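Local coordinates for maltose/maltodextrin-binding protein (Thermus thermophilus, PDB 2GH9) that binds maltotriose and, as a periplasmic binding protein, probably captures maltodextrins outside the cytoplasmic membrane for uptake by a transporter, at residues V75-V79 / G80-T84; V284-A287 / K288-V291; E317-P320 / V321-G324. All coordinates share one frame; numbering follows the deposited sequence.

Contact 1: V75-V79 / G80-T84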
loop_
_atom_site.group_PDB
_atom_site.type_symbol
_atom_site.label_atom_id
_atom_site.label_comp_id
_atom_site.label_asym_id
_atom_site.label_seq_id
_atom_site.Cartn_x
_atom_site.Cartn_y
_atom_site.Cartn_z
ATOM N N VAL A 75 7.626 12.417 16.239
ATOM C CA VAL A 75 7.872 13.256 15.056
ATOM C C VAL A 75 6.625 13.738 14.352
ATOM O O VAL A 75 6.729 14.546 13.423
ATOM C CB VAL A 75 8.826 12.569 14.029
ATOM C CG1 VAL A 75 10.190 12.349 14.675
ATOM C CG2 VAL A 75 8.213 11.255 13.451
ATOM N N LEU A 76 5.460 13.258 14.792
ATOM C CA LEU A 76 4.169 13.599 14.171
ATOM C C LEU A 76 3.438 14.653 14.991
ATOM O O LEU A 76 3.320 14.530 16.206
ATOM C CB LEU A 76 3.250 12.367 14.057
ATOM C CG LEU A 76 3.695 11.174 13.188
ATOM C CD1 LEU A 76 2.567 10.146 13.062
ATOM C CD2 LEU A 76 4.208 11.610 11.838
ATOM N N GLU A 77 2.948 15.686 14.314
ATOM C CA GLU A 77 2.071 16.676 14.937
ATOM C C GLU A 77 0.648 16.102 15.056
ATOM O O GLU A 77 0.030 15.705 14.048
ATOM C CB GLU A 77 2.112 18.004 14.152
ATOM C CG GLU A 77 1.155 19.125 14.633
ATOM C CD GLU A 77 1.504 19.731 16.007
ATOM O OE1 GLU A 77 2.550 19.396 16.587
ATOM O OE2 GLU A 77 0.720 20.570 16.494
ATOM N N PRO A 78 0.116 16.029 16.297
ATOM C CA PRO A 78 -1.318 15.754 16.461
ATOM C C PRO A 78 -2.160 16.799 15.720
ATOM O O PRO A 78 -1.914 17.996 15.866
ATOM C CB PRO A 78 -1.525 15.870 17.973
ATOM C CG PRO A 78 -0.192 15.576 18.547
ATOM C CD PRO A 78 0.784 16.201 17.597
ATOM N N VAL A 79 -3.148 16.351 14.940
ATOM C CA VAL A 79 -3.870 17.249 14.044
ATOM C C VAL A 79 -5.349 17.476 14.409
ATOM O O VAL A 79 -6.029 18.297 13.773
ATOM C CB VAL A 79 -3.736 16.794 12.547
ATOM C CG1 VAL A 79 -2.279 16.787 12.136
ATOM C CG2 VAL A 79 -4.369 15.410 12.309
ATOM N N GLY A 80 -5.835 16.761 15.422
ATOM C CA GLY A 80 -7.240 16.817 15.808
ATOM C C GLY A 80 -7.702 18.213 16.180
ATOM O O GLY A 80 -8.810 18.616 15.834
ATOM N N LYS A 81 -6.841 18.958 16.866
ATOM C CA LYS A 81 -7.167 20.323 17.290
ATOM C C LYS A 81 -7.366 21.298 16.116
ATOM O O LYS A 81 -7.997 22.346 16.303
ATOM C CB LYS A 81 -6.097 20.866 18.254
ATOM C CG LYS A 81 -4.747 21.196 17.608
ATOM C CD LYS A 81 -3.703 21.687 18.624
ATOM C CE LYS A 81 -2.334 21.071 18.343
ATOM N NZ LYS A 81 -1.258 21.639 19.209
ATOM N N TYR A 82 -6.846 20.966 14.920
ATOM C CA TYR A 82 -6.938 21.862 13.740
ATOM C C TYR A 82 -8.122 21.578 12.805
ATOM O O TYR A 82 -8.287 22.261 11.795
ATOM C CB TYR A 82 -5.683 21.771 12.882
ATOM C CG TYR A 82 -4.349 21.941 13.567
ATOM C CD1 TYR A 82 -3.870 23.206 13.910
ATOM C CD2 TYR A 82 -3.532 20.845 13.814
ATOM C CE1 TYR A 82 -2.628 23.366 14.511
ATOM C CE2 TYR A 82 -2.292 20.986 14.430
ATOM C CZ TYR A 82 -1.845 22.259 14.766
ATOM O OH TYR A 82 -0.612 22.438 15.339
ATOM N N VAL A 83 -8.918 20.567 13.133
ATOM C CA VAL A 83 -9.954 20.060 12.249
ATOM C C VAL A 83 -11.330 20.054 12.930
ATOM O O VAL A 83 -11.443 19.970 14.146
ATOM C CB VAL A 83 -9.603 18.625 11.729
ATOM C CG1 VAL A 83 -8.232 18.629 11.070
ATOM C CG2 VAL A 83 -9.634 17.612 12.868
ATOM N N THR A 84 -12.370 20.148 12.112
ATOM C CA THR A 84 -13.758 20.156 12.595
ATOM C C THR A 84 -14.362 18.760 12.644
ATOM O O THR A 84 -13.866 17.818 11.999
ATOM C CB THR A 84 -14.633 20.982 11.684
ATOM O OG1 THR A 84 -14.823 20.269 10.464
ATOM C CG2 THR A 84 -13.985 22.322 11.410
#
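Glu77 and Tyr82 meet through one short, direct hydrogen bond: Tyr82 OH donates to Glu77 OE2 at 2.6 Å. The hydroxyl reaches OE2 on its anti side and somewhat out of the carboxylate plane, while OE2 itself lies near the plane of the ring, at its edge. Carboxylate and ring are turned 46° apart. The acid gets there with CG opposite its backbone nitrogen (chi1 176°) and a bend at chi2 that swings the carboxylate towards the phenol. Charge is paired at the same oxygen, Lys81 NZ forming a longer salt bridge to Glu77 OE2, 3.5 Å. The other oxygen, OE1, has its own salt bridge, to Lys280, so both ends of the carboxylate are engaged. A phenylalanine in place of Tyr82 brings no hydroxyl, and the Glu77 carboxylate, left with its two lysines, would probably turn more freely. Backbone bonding sets the fold of the segment: Tyr82 N donates to Val79 O at 3.0 Å, closing the single 3-10 turn of 80-82. The segment before the turn bonds through Glu77 to Val273 of strand 265-273, through Val75 to Ala275 just past it, and through Val79 to Leu105 of strand 104-113, tying it into the periplasmic binding protein fold before helix 85-90 starts at its N-cap, Thr84. Among nonpolar contacts, Lys81 CG lies over the centre of one face of the Tyr82 ring, 3.9 Å above its plane, and Tyr82 CD2 reaches Val79 CB at 4.2 Å; Val79 and Val83 both rest on Leu108. Two backbone oxygens are met by carbon in van der Waals contact. Tyr82 CE2 comes within 3.3 Å of Pro78 O, a buried carbonyl that has no hydrogen-bonding partner in the model, and Val83 CG1 approaches Val79 O at 3.5 Å.

Contact 2: V284-A287 / K288-V291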
loop_
_atom_site.group_PDB
_atom_site.type_symbol
_atom_site.label_atom_id
_atom_site.label_comp_id
_atom_site.label_asym_id
_atom_site.label_seq_id
_atom_site.Cartn_x
_atom_site.Cartn_y
_atom_site.Cartn_z
ATOM N N VAL A 284 -0.018 23.070 8.253
ATOM C CA VAL A 284 -1.356 22.549 8.538
ATOM C C VAL A 284 -2.410 23.069 7.553
ATOM O O VAL A 284 -3.221 22.291 7.039
ATOM C CB VAL A 284 -1.794 22.830 10.003
ATOM C CG1 VAL A 284 -3.243 22.431 10.224
ATOM C CG2 VAL A 284 -0.892 22.103 10.984
ATOM N N ASN A 285 -2.399 24.375 7.274
ATOM C CA ASN A 285 -3.361 24.943 6.337
ATOM C C ASN A 285 -3.195 24.298 4.973
ATOM O O ASN A 285 -4.173 23.956 4.340
ATOM C CB ASN A 285 -3.208 26.463 6.214
ATOM C CG ASN A 285 -3.863 27.225 7.358
ATOM O OD1 ASN A 285 -4.803 26.743 7.988
ATOM N ND2 ASN A 285 -3.365 28.423 7.625
ATOM N N PHE A 286 -1.957 24.106 4.534
ATOM C CA PHE A 286 -1.720 23.522 3.214
ATOM C C PHE A 286 -2.201 22.071 3.173
ATOM O O PHE A 286 -2.852 21.661 2.214
ATOM C CB PHE A 286 -0.251 23.598 2.827
ATOM C CG PHE A 286 0.057 22.911 1.528
ATOM C CD1 PHE A 286 -0.613 23.281 0.363
ATOM C CD2 PHE A 286 1.014 21.912 1.463
ATOM C CE1 PHE A 286 -0.337 22.651 -0.859
ATOM C CE2 PHE A 286 1.298 21.276 0.236
ATOM C CZ PHE A 286 0.614 21.646 -0.916
ATOM N N ALA A 287 -1.884 21.306 4.217
ATOM C CA ALA A 287 -2.378 19.932 4.343
ATOM C C ALA A 287 -3.907 19.862 4.222
ATOM O O ALA A 287 -4.442 18.974 3.544
ATOM C CB ALA A 287 -1.910 19.316 5.658
ATOM N N LYS A 288 -4.603 20.809 4.857
ATOM C CA LYS A 288 -6.056 20.804 4.851
ATOM C C LYS A 288 -6.587 21.081 3.442
ATOM O O LYS A 288 -7.590 20.507 3.072
ATOM C CB LYS A 288 -6.635 21.764 5.915
ATOM C CG LYS A 288 -6.351 21.300 7.352
ATOM C CD LYS A 288 -6.553 22.383 8.408
ATOM C CE LYS A 288 -8.015 22.746 8.570
ATOM N NZ LYS A 288 -8.257 23.531 9.835
ATOM N N THR A 289 -5.888 21.895 2.651
ATOM C CA THR A 289 -6.306 22.150 1.254
ATOM C C THR A 289 -6.296 20.866 0.413
ATOM O O THR A 289 -7.093 20.733 -0.498
ATOM C CB THR A 289 -5.449 23.240 0.518
ATOM O OG1 THR A 289 -4.084 22.792 0.323
ATOM C CG2 THR A 289 -5.479 24.575 1.284
ATOM N N LEU A 290 -5.389 19.936 0.727
ATOM C CA LEU A 290 -5.185 18.742 -0.089
ATOM C C LEU A 290 -6.278 17.686 0.095
ATOM O O LEU A 290 -6.461 16.829 -0.767
ATOM C CB LEU A 290 -3.790 18.124 0.213
ATOM C CG LEU A 290 -2.516 18.971 0.036
ATOM C CD1 LEU A 290 -1.249 18.201 0.502
ATOM C CD2 LEU A 290 -2.337 19.478 -1.417
ATOM N N VAL A 291 -7.008 17.741 1.210
ATOM C CA VAL A 291 -7.946 16.681 1.571
ATOM C C VAL A 291 -9.424 17.102 1.529
ATOM O O VAL A 291 -10.294 16.379 2.012
ATOM C CB VAL A 291 -7.602 16.036 2.962
ATOM C CG1 VAL A 291 -6.171 15.471 2.954
ATOM C CG2 VAL A 291 -7.818 17.022 4.116
#
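Phe286 and Leu290, one helical turn apart, cross at a slant, the leucine branch lying over one face of the ring. Leu290 CG stands above that face but is displaced towards its rim, with CD1 also over the face; Leu290 CD2 makes the nearest approach, 3.7 Å from Phe286 CZ. The ring is carried there by CG lying opposite the backbone nitrogen (chi1 175°), which runs the benzyl group out beside its own carbonyl. Thr289 meets the same residue at about a right angle. Thr289 OG1, turned between backbone N and carbonyl carbon (chi1 66°), donates to Phe286 O, 2.5 Å, in the carbonyl plane and on a lone pair. Phe286 O takes this bond from OG1, and the amides of Thr289 and Leu290 add weak ones. Val284 to Leu290 lie in the C-terminal part of helix 280-290, an alpha-helix laid against the sheet in the layered architecture of periplasmic binding proteins. Phe286 touches Ile3, Val5 and Leu58 on strands 3-7 and 58-63 and meets the ring of Phe24 from helix 11-26. Regular i to i+4 bonding is kept by Lys288 N to Val284 O, 3.0 Å. Further on, Leu290 N donates to Ala287 O, 3.1 Å, from above the carbonyl plane, an i to i+3 bond. On another flank Lys288 crosses Val284, Lys288 CD lying 3.8 Å from Val284 CG1. The lysine bends at chi3, and its NZ probably hydrogen-bonds to the backbone oxygen of Tyr82, at a modelled separation too short to trust. Ala287 and Val291 rest on Leu108.

Contact 3: E317-P320 / V321-G324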
loop_
_atom_site.group_PDB
_atom_site.type_symbol
_atom_site.label_atom_id
_atom_site.label_comp_id
_atom_site.label_asym_id
_atom_site.label_seq_id
_atom_site.Cartn_x
_atom_site.Cartn_y
_atom_site.Cartn_z
ATOM N N GLU A 317 -19.065 6.799 -7.224
ATOM C CA GLU A 317 -19.584 5.441 -7.093
ATOM C C GLU A 317 -19.516 4.662 -8.408
ATOM O O GLU A 317 -19.263 3.451 -8.399
ATOM C CB GLU A 317 -21.024 5.464 -6.569
ATOM C CG GLU A 317 -21.556 4.078 -6.209
ATOM C CD GLU A 317 -22.979 4.079 -5.704
ATOM O OE1 GLU A 317 -23.612 5.157 -5.676
ATOM O OE2 GLU A 317 -23.473 2.980 -5.347
ATOM N N LYS A 318 -19.728 5.367 -9.520
ATOM C CA LYS A 318 -19.766 4.771 -10.854
ATOM C C LYS A 318 -18.445 4.849 -11.613
ATOM O O LYS A 318 -18.341 4.283 -12.697
ATOM C CB LYS A 318 -20.870 5.422 -11.706
ATOM C CG LYS A 318 -22.264 5.133 -11.230
ATOM C CD LYS A 318 -23.291 5.629 -12.245
ATOM C CE LYS A 318 -24.709 5.249 -11.838
ATOM N NZ LYS A 318 -25.672 5.331 -12.996
ATOM N N ASP A 319 -17.449 5.554 -11.070
ATOM C CA ASP A 319 -16.115 5.523 -11.655
ATOM C C ASP A 319 -15.618 4.067 -11.649
ATOM O O ASP A 319 -15.806 3.347 -10.672
ATOM C CB ASP A 319 -15.136 6.457 -10.925
ATOM C CG ASP A 319 -13.742 6.416 -11.527
ATOM O OD1 ASP A 319 -13.431 7.221 -12.427
ATOM O OD2 ASP A 319 -12.955 5.535 -11.129
ATOM N N PRO A 320 -15.039 3.627 -12.766
ATOM C CA PRO A 320 -14.576 2.249 -12.928
ATOM C C PRO A 320 -13.527 1.782 -11.900
ATOM O O PRO A 320 -13.571 0.630 -11.454
ATOM C CB PRO A 320 -13.963 2.269 -14.322
ATOM C CG PRO A 320 -14.621 3.363 -15.007
ATOM C CD PRO A 320 -14.820 4.408 -13.992
ATOM N N VAL A 321 -12.595 2.671 -11.566
ATOM C CA VAL A 321 -11.548 2.401 -10.577
ATOM C C VAL A 321 -12.166 2.279 -9.193
ATOM O O VAL A 321 -11.836 1.363 -8.441
ATOM C CB VAL A 321 -10.434 3.498 -10.590
ATOM C CG1 VAL A 321 -9.404 3.265 -9.472
ATOM C CG2 VAL A 321 -9.734 3.542 -11.915
ATOM N N VAL A 322 -13.086 3.185 -8.857
ATOM C CA VAL A 322 -13.723 3.149 -7.543
ATOM C C VAL A 322 -14.618 1.909 -7.420
ATOM O O VAL A 322 -14.525 1.195 -6.433
ATOM C CB VAL A 322 -14.491 4.467 -7.232
ATOM C CG1 VAL A 322 -15.252 4.376 -5.899
ATOM C CG2 VAL A 322 -13.525 5.619 -7.206
ATOM N N ALA A 323 -15.444 1.642 -8.426
ATOM C CA ALA A 323 -16.291 0.428 -8.454
ATOM C C ALA A 323 -15.452 -0.856 -8.376
ATOM O O ALA A 323 -15.806 -1.795 -7.646
ATOM C CB ALA A 323 -17.163 0.402 -9.716
ATOM N N GLY A 324 -14.340 -0.890 -9.110
ATOM C CA GLY A 324 -13.429 -2.031 -9.079
ATOM C C GLY A 324 -12.853 -2.285 -7.688
ATOM O O GLY A 324 -12.922 -3.396 -7.158
#
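Asp319 accepts the amides of Val321 and Val322 with one carboxylate oxygen. Asp319 OD2 receives Val322 N at 3.3 Å through its anti lone pair, with an N-H...O angle of 155°. Val321 N lies closer, 2.9 Å from Asp319 OD2, but its hydrogen points off line and that bond is weak. CG stands opposite the backbone nitrogen (chi1 180°), which lays the carboxylate across the start of the helix. This is an N-cap: Asp319 immediately precedes helix 320-326, and Pro320 opens the first turn, a position where a proline's missing amide hydrogen costs nothing. The negative carboxylate also faces the positive end of the helix dipole, which would probably steady its ionised form. Main-chain bonds then carry the helix forward. Ala323 N meets Asp319 O at 2.8 Å, nearly along the C=O axis and almost straight at 172°, so Asp319 caps with its side chain and starts the helical bonding with its carbonyl. Gly324 N follows on Pro320 O at 2.9 Å, tilted above the carbonyl plane. Van der Waals contacts are few. Ala323 CB sits 3.4 Å from Asp319 O, and Val321 CB approaches Asp319 OD2 at 3.3 Å. The nonpolar one joins Val322 CG2 to Asp319 CB, 4.1 Å away. Beyond the turn, Asp319 and Val322 lean on helix 293-302, through Asn300 in both cases and Gln301 as well for the aspartate. Val321 packs on Phe247 and Ile249 of strand 247-250, and both valines touch Ile306.

Contacts 1 and 2 are neighbours, their centres about 11 Å apart: Tyr82 packs against Val284, and its backbone O receives Lys288 NZ in a probable hydrogen bond whose modelled length is doubtful. Both lean on Leu108 of strand 104-113. Contact 3 stands away, its nearest atoms about 22 Å from contact 1 and 15 Å from contact 2, and fits against strand 247-250 of the smaller mixed sheet and strand 306-307 of the large one. Contact 2 is the buried one, a helix whose side chains meet mainly by aromatic and aliphatic packing. Contacts 1 and 3 are partly buried, and each turns on a carboxylate, paired with side chains in 75-84 but with backbone amides in 317-324.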